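Local coordinates for RimK-related lysine biosynthesis protein (PDB 5K2M) that binds ADP and magnesium in an ATP-grasp fold and probably acts as an ATP-dependent ligase of the LysX type in amino-acid biosynthesis, at residues Glu98-Leu103 against Leu109-Ser114; Ser121-Gly126 against Glu146-Met151; Leu132-Asp137 against Gln162-Lys167. All coordinates share one frame; numbering follows the deposited sequence.

Contact 1. Residues Glu98-Leu103 against Leu109-Ser114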
loop_
_atom_site.group_PDB
_atom_site.type_symbol
_atom_site.label_atom_id
_atom_site.label_comp_id
_atom_site.label_asym_id
_atom_site.label_seq_id
_atom_site.Cartn_x
_atom_site.Cartn_y
_atom_site.Cartn_z
ATOM N N GLU A 98 -35.071 -30.153 -35.477
ATOM C CA GLU A 98 -35.520 -30.163 -34.089
ATOM C C GLU A 98 -34.337 -30.395 -33.178
ATOM O O GLU A 98 -33.553 -31.304 -33.419
ATOM C CB GLU A 98 -36.505 -31.292 -33.855
ATOM C CG GLU A 98 -37.711 -30.867 -33.064
ATOM C CD GLU A 98 -38.829 -30.459 -33.986
ATOM O OE1 GLU A 98 -38.974 -29.237 -34.227
ATOM O OE2 GLU A 98 -39.524 -31.374 -34.492
ATOM N N TRP A 99 -34.233 -29.595 -32.119
ATOM C CA TRP A 99 -33.106 -29.679 -31.212
ATOM C C TRP A 99 -33.537 -29.556 -29.765
ATOM O O TRP A 99 -34.625 -29.071 -29.449
ATOM C CB TRP A 99 -32.077 -28.589 -31.534
ATOM C CG TRP A 99 -32.617 -27.230 -31.319
ATOM C CD1 TRP A 99 -33.390 -26.508 -32.181
ATOM C CD2 TRP A 99 -32.455 -26.430 -30.152
ATOM N NE1 TRP A 99 -33.723 -25.297 -31.619
ATOM C CE2 TRP A 99 -33.159 -25.224 -30.372
ATOM C CE3 TRP A 99 -31.789 -26.618 -28.932
ATOM C CZ2 TRP A 99 -33.203 -24.204 -29.426
ATOM C CZ3 TRP A 99 -31.837 -25.611 -27.996
ATOM C CH2 TRP A 99 -32.535 -24.411 -28.249
ATOM N N LYS A 100 -32.646 -29.985 -28.882
ATOM C CA LYS A 100 -32.896 -29.924 -27.456
ATOM C C LYS A 100 -31.554 -29.767 -26.738
ATOM O O LYS A 100 -30.540 -30.311 -27.183
ATOM C CB LYS A 100 -33.621 -31.194 -27.024
ATOM C CG LYS A 100 -34.520 -31.033 -25.810
ATOM C CD LYS A 100 -35.852 -30.376 -26.139
ATOM C CE LYS A 100 -36.605 -30.098 -24.849
ATOM N NZ LYS A 100 -37.933 -29.483 -25.095
ATOM N N ALA A 101 -31.542 -28.981 -25.667
ATOM C CA ALA A 101 -30.344 -28.793 -24.875
ATOM C C ALA A 101 -30.629 -29.014 -23.391
ATOM O O ALA A 101 -31.659 -28.562 -22.851
ATOM C CB ALA A 101 -29.756 -27.405 -25.111
ATOM N N ALA A 102 -29.721 -29.736 -22.749
ATOM C CA ALA A 102 -29.775 -29.977 -21.311
ATOM C C ALA A 102 -28.446 -29.591 -20.672
ATOM O O ALA A 102 -27.403 -29.514 -21.347
ATOM C CB ALA A 102 -30.106 -31.437 -21.030
ATOM N N LEU A 103 -28.497 -29.376 -19.364
ATOM C CA LEU A 103 -27.381 -28.845 -18.608
ATOM C C LEU A 103 -26.825 -29.846 -17.609
ATOM O O LEU A 103 -25.951 -29.504 -16.822
ATOM C CB LEU A 103 -27.821 -27.580 -17.863
ATOM C CG LEU A 103 -27.838 -26.271 -18.644
ATOM C CD1 LEU A 103 -26.481 -25.999 -19.273
ATOM C CD2 LEU A 103 -28.928 -26.261 -19.701
ATOM N N LEU A 109 -31.295 -37.180 -20.098
ATOM C CA LEU A 109 -32.164 -38.362 -20.117
ATOM C C LEU A 109 -33.591 -38.069 -20.576
ATOM O O LEU A 109 -34.275 -38.947 -21.087
ATOM C CB LEU A 109 -32.218 -38.984 -18.714
ATOM C CG LEU A 109 -31.309 -40.164 -18.352
ATOM C CD1 LEU A 109 -30.387 -40.630 -19.464
ATOM C CD2 LEU A 109 -30.533 -39.887 -17.073
ATOM N N ARG A 110 -34.038 -36.840 -20.371
ATOM C CA ARG A 110 -35.375 -36.417 -20.771
ATOM C C ARG A 110 -35.483 -35.912 -22.204
ATOM O O ARG A 110 -36.582 -35.655 -22.675
ATOM C CB ARG A 110 -35.860 -35.336 -19.812
ATOM C CG ARG A 110 -35.885 -35.832 -18.383
ATOM C CD ARG A 110 -37.049 -35.243 -17.635
ATOM N NE ARG A 110 -36.890 -33.801 -17.450
ATOM C CZ ARG A 110 -36.147 -33.239 -16.503
ATOM N NH1 ARG A 110 -35.451 -33.977 -15.637
ATOM N NH2 ARG A 110 -36.088 -31.920 -16.436
ATOM N N VAL A 111 -34.358 -35.777 -22.896
ATOM C CA VAL A 111 -34.353 -35.244 -24.256
ATOM C C VAL A 111 -35.192 -36.100 -25.242
ATOM O O VAL A 111 -35.894 -35.546 -26.066
ATOM C CB VAL A 111 -32.908 -35.025 -24.741
ATOM C CG1 VAL A 111 -32.851 -34.809 -26.235
ATOM C CG2 VAL A 111 -32.312 -33.837 -24.011
ATOM N N PRO A 112 -35.145 -37.445 -25.135
ATOM C CA PRO A 112 -35.984 -38.293 -26.010
ATOM C C PRO A 112 -37.497 -38.103 -25.844
ATOM O O PRO A 112 -38.251 -38.402 -26.765
ATOM C CB PRO A 112 -35.579 -39.708 -25.618
ATOM C CG PRO A 112 -34.199 -39.555 -25.088
ATOM C CD PRO A 112 -34.211 -38.259 -24.340
ATOM N N ASP A 113 -37.918 -37.598 -24.686
ATOM C CA ASP A 113 -39.311 -37.223 -24.444
ATOM C C ASP A 113 -39.846 -36.261 -25.536
ATOM O O ASP A 113 -40.998 -36.368 -25.948
ATOM C CB ASP A 113 -39.465 -36.561 -23.052
ATOM C CG ASP A 113 -38.875 -37.409 -21.891
ATOM O OD1 ASP A 113 -38.374 -38.530 -22.136
ATOM O OD2 ASP A 113 -38.921 -36.943 -20.720
ATOM N N SER A 114 -39.002 -35.322 -25.973
ATOM C CA SER A 114 -39.332 -34.359 -27.042
ATOM C C SER A 114 -38.967 -34.888 -28.419
ATOM O O SER A 114 -39.738 -34.770 -29.358
ATOM C CB SER A 114 -38.538 -33.049 -26.860
ATOM O OG SER A 114 -38.778 -32.427 -25.606
#

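Contact 2. Residues Ser121-Gly126 against Glu146-Met151. With ADP (adenosine-5'-diphosphate), chain O.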
loop_
_atom_site.group_PDB
_atom_site.type_symbol
_atom_site.label_atom_id
_atom_site.label_comp_id
_atom_site.label_asym_id
_atom_site.label_seq_id
_atom_site.Cartn_x
_atom_site.Cartn_y
_atom_site.Cartn_z
ATOM N N SER A 121 -26.362 -36.831 -30.931
ATOM C CA SER A 121 -25.621 -36.164 -29.884
ATOM C C SER A 121 -24.360 -35.562 -30.509
ATOM O O SER A 121 -23.690 -36.216 -31.310
ATOM C CB SER A 121 -25.210 -37.187 -28.823
ATOM O OG SER A 121 -24.352 -36.599 -27.872
ATOM N N LYS A 122 -24.025 -34.338 -30.138
ATOM C CA LYS A 122 -22.806 -33.728 -30.647
ATOM C C LYS A 122 -22.314 -32.663 -29.689
ATOM O O LYS A 122 -23.126 -32.028 -29.014
ATOM C CB LYS A 122 -23.036 -33.138 -32.040
ATOM C CG LYS A 122 -24.039 -32.017 -32.076
ATOM C CD LYS A 122 -24.197 -31.450 -33.472
ATOM C CE LYS A 122 -25.089 -32.286 -34.365
ATOM N NZ LYS A 122 -25.503 -31.535 -35.595
ATOM N N PRO A 123 -20.982 -32.492 -29.601
ATOM C CA PRO A 123 -20.415 -31.497 -28.712
ATOM C C PRO A 123 -20.586 -30.106 -29.306
ATOM O O PRO A 123 -20.656 -29.931 -30.532
ATOM C CB PRO A 123 -18.936 -31.885 -28.636
ATOM C CG PRO A 123 -18.661 -32.515 -29.961
ATOM C CD PRO A 123 -19.945 -33.158 -30.410
ATOM N N VAL A 124 -20.648 -29.134 -28.421
ATOM C CA VAL A 124 -21.026 -27.791 -28.796
ATOM C C VAL A 124 -19.914 -27.058 -29.584
ATOM O O VAL A 124 -20.190 -26.192 -30.413
ATOM C CB VAL A 124 -21.499 -27.059 -27.515
ATOM C CG1 VAL A 124 -20.327 -26.506 -26.702
ATOM C CG2 VAL A 124 -22.508 -26.003 -27.857
ATOM N N PHE A 125 -18.658 -27.457 -29.388
ATOM C CA PHE A 125 -17.530 -26.721 -29.958
ATOM C C PHE A 125 -16.773 -27.491 -31.032
ATOM O O PHE A 125 -15.763 -27.005 -31.548
ATOM C CB PHE A 125 -16.556 -26.315 -28.848
ATOM C CG PHE A 125 -15.914 -27.473 -28.169
ATOM C CD1 PHE A 125 -16.525 -28.075 -27.075
ATOM C CD2 PHE A 125 -14.717 -27.984 -28.629
ATOM C CE1 PHE A 125 -15.950 -29.157 -26.457
ATOM C CE2 PHE A 125 -14.123 -29.061 -28.002
ATOM C CZ PHE A 125 -14.737 -29.651 -26.915
ATOM N N GLY A 126 -17.246 -28.676 -31.379
ATOM C CA GLY A 126 -16.525 -29.531 -32.307
ATOM C C GLY A 126 -16.603 -29.135 -33.775
ATOM O O GLY A 126 -17.305 -28.200 -34.143
ATOM N N GLU A 146 -22.637 -41.203 -19.952
ATOM C CA GLU A 146 -21.592 -41.731 -19.048
ATOM C C GLU A 146 -20.213 -41.278 -19.504
ATOM O O GLU A 146 -19.390 -40.849 -18.703
ATOM C CB GLU A 146 -21.603 -43.273 -18.981
ATOM C CG GLU A 146 -22.271 -43.872 -17.751
ATOM C CD GLU A 146 -21.546 -43.548 -16.446
ATOM O OE1 GLU A 146 -20.422 -44.067 -16.205
ATOM O OE2 GLU A 146 -22.121 -42.764 -15.660
ATOM N N HIS A 147 -19.952 -41.385 -20.796
ATOM C CA HIS A 147 -18.640 -40.982 -21.310
ATOM C C HIS A 147 -18.421 -39.476 -21.259
ATOM O O HIS A 147 -17.359 -39.033 -20.840
ATOM C CB HIS A 147 -18.394 -41.557 -22.704
ATOM C CG HIS A 147 -18.221 -43.040 -22.693
ATOM N ND1 HIS A 147 -17.005 -43.653 -22.907
ATOM C CD2 HIS A 147 -19.098 -44.033 -22.423
ATOM C CE1 HIS A 147 -17.152 -44.960 -22.799
ATOM N NE2 HIS A 147 -18.410 -45.217 -22.504
ATOM N N ARG A 148 -19.422 -38.690 -21.647
ATOM C CA ARG A 148 -19.314 -37.231 -21.561
ATOM C C ARG A 148 -19.026 -36.770 -20.130
ATOM O O ARG A 148 -18.212 -35.878 -19.907
ATOM C CB ARG A 148 -20.592 -36.569 -22.053
ATOM C CG ARG A 148 -20.828 -36.710 -23.541
ATOM C CD ARG A 148 -19.862 -35.882 -24.359
ATOM N NE ARG A 148 -20.488 -35.593 -25.640
ATOM C CZ ARG A 148 -21.392 -34.629 -25.829
ATOM N NH1 ARG A 148 -21.931 -34.489 -27.032
ATOM N NH2 ARG A 148 -21.749 -33.798 -24.834
ATOM N N LYS A 149 -19.710 -37.389 -19.178
ATOM C CA LYS A 149 -19.542 -37.130 -17.752
ATOM C C LYS A 149 -18.075 -37.198 -17.320
ATOM O O LYS A 149 -17.588 -36.291 -16.644
ATOM C CB LYS A 149 -20.377 -38.153 -16.972
ATOM C CG LYS A 149 -20.216 -38.185 -15.456
ATOM C CD LYS A 149 -20.721 -39.522 -14.909
ATOM C CE LYS A 149 -21.231 -39.424 -13.479
ATOM N NZ LYS A 149 -20.153 -39.072 -12.516
ATOM N N TRP A 150 -17.374 -38.258 -17.721
ATOM C CA TRP A 150 -15.991 -38.467 -17.290
ATOM C C TRP A 150 -14.948 -37.791 -18.162
ATOM O O TRP A 150 -13.761 -37.913 -17.895
ATOM C CB TRP A 150 -15.675 -39.964 -17.158
ATOM C CG TRP A 150 -16.335 -40.587 -15.975
ATOM C CD1 TRP A 150 -17.209 -41.631 -15.985
ATOM C CD2 TRP A 150 -16.204 -40.185 -14.600
ATOM N NE1 TRP A 150 -17.619 -41.920 -14.705
ATOM C CE2 TRP A 150 -17.020 -41.047 -13.834
ATOM C CE3 TRP A 150 -15.470 -39.184 -13.942
ATOM C CZ2 TRP A 150 -17.121 -40.946 -12.436
ATOM C CZ3 TRP A 150 -15.577 -39.078 -12.552
ATOM C CH2 TRP A 150 -16.400 -39.957 -11.817
ATOM N N MET A 151 -15.357 -37.064 -19.192
ATOM C CA MET A 151 -14.382 -36.310 -19.971
ATOM C C MET A 151 -14.066 -35.010 -19.245
ATOM O O MET A 151 -14.933 -34.430 -18.592
ATOM C CB MET A 151 -14.872 -36.087 -21.395
ATOM C CG MET A 151 -14.949 -37.402 -22.151
ATOM S SD MET A 151 -15.728 -37.302 -23.759
ATOM C CE MET A 151 -14.260 -37.163 -24.759
HETATM P PB ADP O . -19.357 -30.738 -37.336
HETATM O O1B ADP O . -19.296 -30.874 -38.832
HETATM O O2B ADP O . -18.535 -31.760 -36.587
HETATM O O3B ADP O . -19.119 -29.348 -36.800
HETATM P PA ADP O . -22.151 -31.273 -37.874
HETATM O O1A ADP O . -21.975 -30.496 -39.163
HETATM O O2A ADP O . -23.373 -30.942 -37.078
HETATM O O3A ADP O . -20.868 -31.142 -36.917
HETATM O "O5'" ADP O . -22.178 -32.843 -38.196
HETATM C "C5'" ADP O . -21.264 -33.430 -39.095
HETATM C "C4'" ADP O . -22.016 -34.244 -40.135
HETATM O "O4'" ADP O . -22.763 -35.277 -39.483
HETATM C "C3'" ADP O . -23.012 -33.457 -40.973
HETATM O "O3'" ADP O . -22.399 -32.897 -42.145
HETATM C "C2'" ADP O . -24.033 -34.526 -41.309
HETATM O "O2'" ADP O . -23.626 -35.326 -42.417
HETATM C "C1'" ADP O . -24.038 -35.424 -40.095
HETATM N N9 ADP O . -25.082 -35.000 -39.152
HETATM C C8 ADP O . -24.937 -34.124 -38.136
HETATM N N7 ADP O . -26.091 -33.937 -37.472
HETATM C C5 ADP O . -27.008 -34.706 -38.089
HETATM C C6 ADP O . -28.426 -35.002 -37.894
HETATM N N6 ADP O . -29.116 -34.414 -36.894
HETATM N N1 ADP O . -29.001 -35.871 -38.750
HETATM C C2 ADP O . -28.328 -36.459 -39.748
HETATM N N3 ADP O . -27.035 -36.243 -39.989
HETATM C C4 ADP O . -26.339 -35.397 -39.201
HETATM O O HOH W 1 -21.527 -36.703 -28.535
HETATM O O HOH W 2 -23.703 -32.201 -26.441
#

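Contact 3. Residues Leu132-Asp137 against Gln162-Lys167. With ADP (adenosine-5'-diphosphate), chain O.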
loop_
_atom_site.group_PDB
_atom_site.type_symbol
_atom_site.label_atom_id
_atom_site.label_comp_id
_atom_site.label_asym_id
_atom_site.label_seq_id
_atom_site.Cartn_x
_atom_site.Cartn_y
_atom_site.Cartn_z
ATOM N N LEU A 132 -19.588 -37.005 -32.912
ATOM C CA LEU A 132 -20.976 -37.177 -33.334
ATOM C C LEU A 132 -21.416 -38.585 -32.950
ATOM O O LEU A 132 -20.672 -39.537 -33.161
ATOM C CB LEU A 132 -21.110 -36.991 -34.847
ATOM C CG LEU A 132 -21.363 -35.586 -35.417
ATOM C CD1 LEU A 132 -22.844 -35.259 -35.415
ATOM C CD2 LEU A 132 -20.595 -34.504 -34.664
ATOM N N ALA A 133 -22.603 -38.713 -32.363
ATOM C CA ALA A 133 -23.166 -40.019 -32.036
ATOM C C ALA A 133 -24.624 -40.113 -32.463
ATOM O O ALA A 133 -25.419 -39.215 -32.185
ATOM C CB ALA A 133 -23.052 -40.295 -30.552
ATOM N N LYS A 134 -24.960 -41.217 -33.129
ATOM C CA LYS A 134 -26.339 -41.580 -33.419
ATOM C C LYS A 134 -26.828 -42.520 -32.321
ATOM O O LYS A 134 -26.299 -43.623 -32.144
ATOM C CB LYS A 134 -26.424 -42.261 -34.780
ATOM C CG LYS A 134 -27.825 -42.592 -35.252
ATOM C CD LYS A 134 -27.777 -43.131 -36.668
ATOM C CE LYS A 134 -29.161 -43.307 -37.271
ATOM N NZ LYS A 134 -29.834 -44.503 -36.731
ATOM N N VAL A 135 -27.851 -42.068 -31.601
ATOM C CA VAL A 135 -28.369 -42.748 -30.428
ATOM C C VAL A 135 -29.764 -43.278 -30.714
ATOM O O VAL A 135 -30.701 -42.501 -30.877
ATOM C CB VAL A 135 -28.428 -41.759 -29.261
ATOM C CG1 VAL A 135 -29.004 -42.409 -28.007
ATOM C CG2 VAL A 135 -27.045 -41.207 -28.996
ATOM N N ASN A 136 -29.896 -44.603 -30.735
ATOM C CA ASN A 136 -31.127 -45.269 -31.144
ATOM C C ASN A 136 -32.020 -45.695 -29.988
ATOM O O ASN A 136 -33.201 -45.991 -30.195
ATOM C CB ASN A 136 -30.800 -46.495 -31.993
ATOM C CG ASN A 136 -30.036 -46.147 -33.247
ATOM O OD1 ASN A 136 -30.214 -45.076 -33.823
ATOM N ND2 ASN A 136 -29.170 -47.046 -33.674
ATOM N N ASP A 137 -31.468 -45.738 -28.775
ATOM C CA ASP A 137 -32.244 -46.131 -27.616
ATOM C C ASP A 137 -31.658 -45.617 -26.315
ATOM O O ASP A 137 -30.626 -44.953 -26.308
ATOM C CB ASP A 137 -32.423 -47.664 -27.579
ATOM C CG ASP A 137 -31.102 -48.418 -27.533
ATOM O OD1 ASP A 137 -30.135 -47.928 -26.909
ATOM O OD2 ASP A 137 -31.051 -49.528 -28.113
ATOM N N GLN A 162 -29.985 -33.221 -31.604
ATOM C CA GLN A 162 -30.947 -33.006 -32.678
ATOM C C GLN A 162 -31.698 -34.292 -32.960
ATOM O O GLN A 162 -31.222 -35.371 -32.637
ATOM C CB GLN A 162 -30.237 -32.600 -33.967
ATOM C CG GLN A 162 -29.612 -31.220 -33.957
ATOM C CD GLN A 162 -28.848 -30.946 -35.242
ATOM O OE1 GLN A 162 -28.145 -31.810 -35.736
ATOM N NE2 GLN A 162 -28.982 -29.746 -35.780
ATOM N N GLU A 163 -32.878 -34.171 -33.551
ATOM C CA GLU A 163 -33.516 -35.305 -34.217
ATOM C C GLU A 163 -32.569 -35.860 -35.275
ATOM O O GLU A 163 -31.860 -35.096 -35.928
ATOM C CB GLU A 163 -34.825 -34.875 -34.896
ATOM C CG GLU A 163 -34.639 -33.906 -36.056
ATOM C CD GLU A 163 -35.946 -33.455 -36.685
ATOM O OE1 GLU A 163 -36.947 -34.184 -36.598
ATOM O OE2 GLU A 163 -35.981 -32.352 -37.260
ATOM N N PHE A 164 -32.558 -37.177 -35.462
ATOM C CA PHE A 164 -31.805 -37.752 -36.577
ATOM C C PHE A 164 -32.557 -37.458 -37.869
ATOM O O PHE A 164 -33.711 -37.853 -38.034
ATOM C CB PHE A 164 -31.604 -39.251 -36.415
ATOM C CG PHE A 164 -30.911 -39.905 -37.586
ATOM C CD1 PHE A 164 -29.541 -39.761 -37.774
ATOM C CD2 PHE A 164 -31.622 -40.681 -38.489
ATOM C CE1 PHE A 164 -28.901 -40.365 -38.845
ATOM C CE2 PHE A 164 -30.981 -41.297 -39.555
ATOM C CZ PHE A 164 -29.622 -41.129 -39.741
ATOM N N VAL A 165 -31.902 -36.742 -38.775
ATOM C CA VAL A 165 -32.499 -36.422 -40.058
ATOM C C VAL A 165 -32.084 -37.470 -41.088
ATOM O O VAL A 165 -30.897 -37.766 -41.235
ATOM C CB VAL A 165 -32.099 -35.012 -40.516
ATOM C CG1 VAL A 165 -32.697 -34.710 -41.879
ATOM C CG2 VAL A 165 -32.534 -33.981 -39.484
ATOM N N GLU A 166 -33.072 -38.033 -41.788
ATOM C CA GLU A 166 -32.825 -39.033 -42.824
ATOM C C GLU A 166 -32.512 -38.309 -44.118
ATOM O O GLU A 166 -33.412 -37.868 -44.821
ATOM C CB GLU A 166 -34.033 -39.955 -43.001
ATOM C CG GLU A 166 -34.324 -40.816 -41.779
ATOM C CD GLU A 166 -35.552 -41.693 -41.946
ATOM O OE1 GLU A 166 -36.234 -41.945 -40.934
ATOM O OE2 GLU A 166 -35.849 -42.128 -43.083
ATOM N N LYS A 167 -31.223 -38.188 -44.410
ATOM C CA LYS A 167 -30.753 -37.444 -45.565
ATOM C C LYS A 167 -30.564 -38.441 -46.697
ATOM O O LYS A 167 -30.375 -39.633 -46.436
ATOM C CB LYS A 167 -29.406 -36.763 -45.260
ATOM C CG LYS A 167 -29.326 -36.050 -43.911
ATOM C CD LYS A 167 -27.979 -35.369 -43.671
ATOM C CE LYS A 167 -26.785 -36.333 -43.635
ATOM N NZ LYS A 167 -26.832 -37.339 -42.533
HETATM P PB ADP O . -19.357 -30.738 -37.336
HETATM O O1B ADP O . -19.296 -30.874 -38.832
HETATM O O2B ADP O . -18.535 -31.760 -36.587
HETATM O O3B ADP O . -19.119 -29.348 -36.800
HETATM P PA ADP O . -22.151 -31.273 -37.874
HETATM O O1A ADP O . -21.975 -30.496 -39.163
HETATM O O2A ADP O . -23.373 -30.942 -37.078
HETATM O O3A ADP O . -20.868 -31.142 -36.917
HETATM O "O5'" ADP O . -22.178 -32.843 -38.196
HETATM C "C5'" ADP O . -21.264 -33.430 -39.095
HETATM C "C4'" ADP O . -22.016 -34.244 -40.135
HETATM O "O4'" ADP O . -22.763 -35.277 -39.483
HETATM C "C3'" ADP O . -23.012 -33.457 -40.973
HETATM O "O3'" ADP O . -22.399 -32.897 -42.145
HETATM C "C2'" ADP O . -24.033 -34.526 -41.309
HETATM O "O2'" ADP O . -23.626 -35.326 -42.417
HETATM C "C1'" ADP O . -24.038 -35.424 -40.095
HETATM N N9 ADP O . -25.082 -35.000 -39.152
HETATM C C8 ADP O . -24.937 -34.124 -38.136
HETATM N N7 ADP O . -26.091 -33.937 -37.472
HETATM C C5 ADP O . -27.008 -34.706 -38.089
HETATM C C6 ADP O . -28.426 -35.002 -37.894
HETATM N N6 ADP O . -29.116 -34.414 -36.894
HETATM N N1 ADP O . -29.001 -35.871 -38.750
HETATM C C2 ADP O . -28.328 -36.459 -39.748
HETATM N N3 ADP O . -27.035 -36.243 -39.989
HETATM C C4 ADP O . -26.339 -35.397 -39.201
#

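Contact 1. Residues Glu98-Leu103 against Leu109-Ser114
Lys100, in the middle of strand 99-102, meets the short helix 111-115 with both its aliphatic and its charged part. The one hydrogen bond between the segments runs from Lys100 NZ to Ser114 OG, at 3.1 Å. Ser114 brings its hydroxyl to the ammonium with OG turned anti to its own carbonyl carbon (chi1 -58°), and Lys100 CE lies 3.3 Å from the same OG. The stronger partner of the ammonium lies across a subunit boundary, the backbone oxygen of Pro38 of the second subunit, so this lysine ties strand, helix and interface together.

The apolar part of the contact rests on Val111, which is buried. Its CG1 packs on Lys100 CB at 3.8 Å, while CG2 approaches Lys100 CG at 4.0 Å. A bend at chi2 (78°) carries the rest of the lysine past the valine and on to Ser114, one helical turn further. Ala102 CB adds a looser touch on Val111 CG2, 4.4 Å away.

Lys100 and Ala102 thus present one face of the strand to helix 111-115; the other face, through Trp99 and Ala101, packs on helix 83-90. Within the chain, strand 99-102 forms the edge of the antiparallel sheet of the ATP-grasp domain, beside strand 159-163, and at Ala101 and Ala102 a strand of the second subunit continues that sheet.

Contact 2. Residues Ser121-Gly126 against Glu146-Met151
Arg148 NH1 is gripped by two waters that link it to the strand opposite, in the ATP-grasp domain where helix 138-150 packs beside the antiparallel sheet containing strand 119-122. Water 1 accepts from Arg148 NH1 at 2.7 Å and is hydrogen-bonded in turn to Ser121 OG. Water 2 also accepts from NH1, at 3.0 Å, and donates to Lys122 O. No direct hydrogen bond joins the segments: Ser121 OG comes within 3.3 Å of NH1, but the angle is poor, and the waters make the polar link instead.

Arg148 reaches the strand by a bend at chi2 (-71°), after which its chain crosses Pro123 at about a right angle. NH1 then stands 3.2 Å from Lys122 C, with the guanidinium oblique to that carbon and to Pro123 N. The end of the arginine is buried, and its other terminal nitrogen, NH2, is held by the backbone oxygen of Tyr156. On the far side of the helix, Glu146 is hydrogen-bonded to the backbone of Leu131 of the third subunit.

Alternation along the strand sends Lys122 away from the helix and into the nucleotide pocket, while Ser121 points toward it. The lysine amine also bonds Gln162 OE1, the side chain of a residue that itself contacts the adenine. The same amine bridges base and phosphate of one nucleotide: Lys122 NZ donates to ADP O2A at 2.7 Å and to ADP N7 at 3.1 Å.

Contact 3. Residues Leu132-Asp137 against Gln162-Lys167
Lys134 lies across the face of Phe164, and the first segment runs from the nucleotide at one end to a subunit interface at the other. Leu132, at its start, faces the ligand, with CD1 3.6 Å from ADP C8. Lys134 follows within strand 133-135: its chain, extended from chi1 through chi3, carries CE over the middle of the phenyl ring, and a bend at chi4 (-76°) then turns NZ. The CH-pi contact measures 3.3 Å from Lys134 CE to the Phe164 ring centroid. Lys134 NZ stands 4.5 Å from that centroid, almost on the ring normal, as a cation-pi partner. Asn136 OD1 accepts from Lys134 NZ at 3.0 Å, which steadies the ammonium above the ring. The segment closes at Asp137, whose side chain N-caps helix 138-150 and is bonded to Asn136 of the third subunit.

Beside Phe164, the second segment reads the adenine. ADP N6 donates to Glu163 O at 3.0 Å with an angle of 162°, and also to Gln162 OE1; Val165 N donates to ADP N1 at 3.0 Å. Lys167 NZ supplies N3 with a bond of 2.8 Å, so each ring nitrogen named here has a donor. Without the ring, as with an alanine at Phe164, the Lys134 ammonium would probably lose its aromatic partner and its chain would be held less firmly. The chemistry implies a division of labour: backbone and polar groups recognise the adenine edge, while an aromatic face and a cation join strand 133-135 to the loop that follows strand 159-163.

Overall arrangement
All three contacts involve one antiparallel sheet of the ATP-grasp domain. Contact 2 is buried and depends on water to join an arginine to the strand, contact 1 is partly buried and mixes aliphatic packing with one hydrogen bond, and contact 3 lies at the surface, where a cation meets an aromatic face. Helix elements pack on the sheet in contacts 1 and 2, whereas contact 3 joins strand 133-135 to the loop that follows strand 159-163. Contacts 2 and 3 share ADP and the third subunit, and alternate along the chain; contact 1 faces the second subunit and meets contact 3 through a probable hydrogen bond from Glu163 N to Glu98 O.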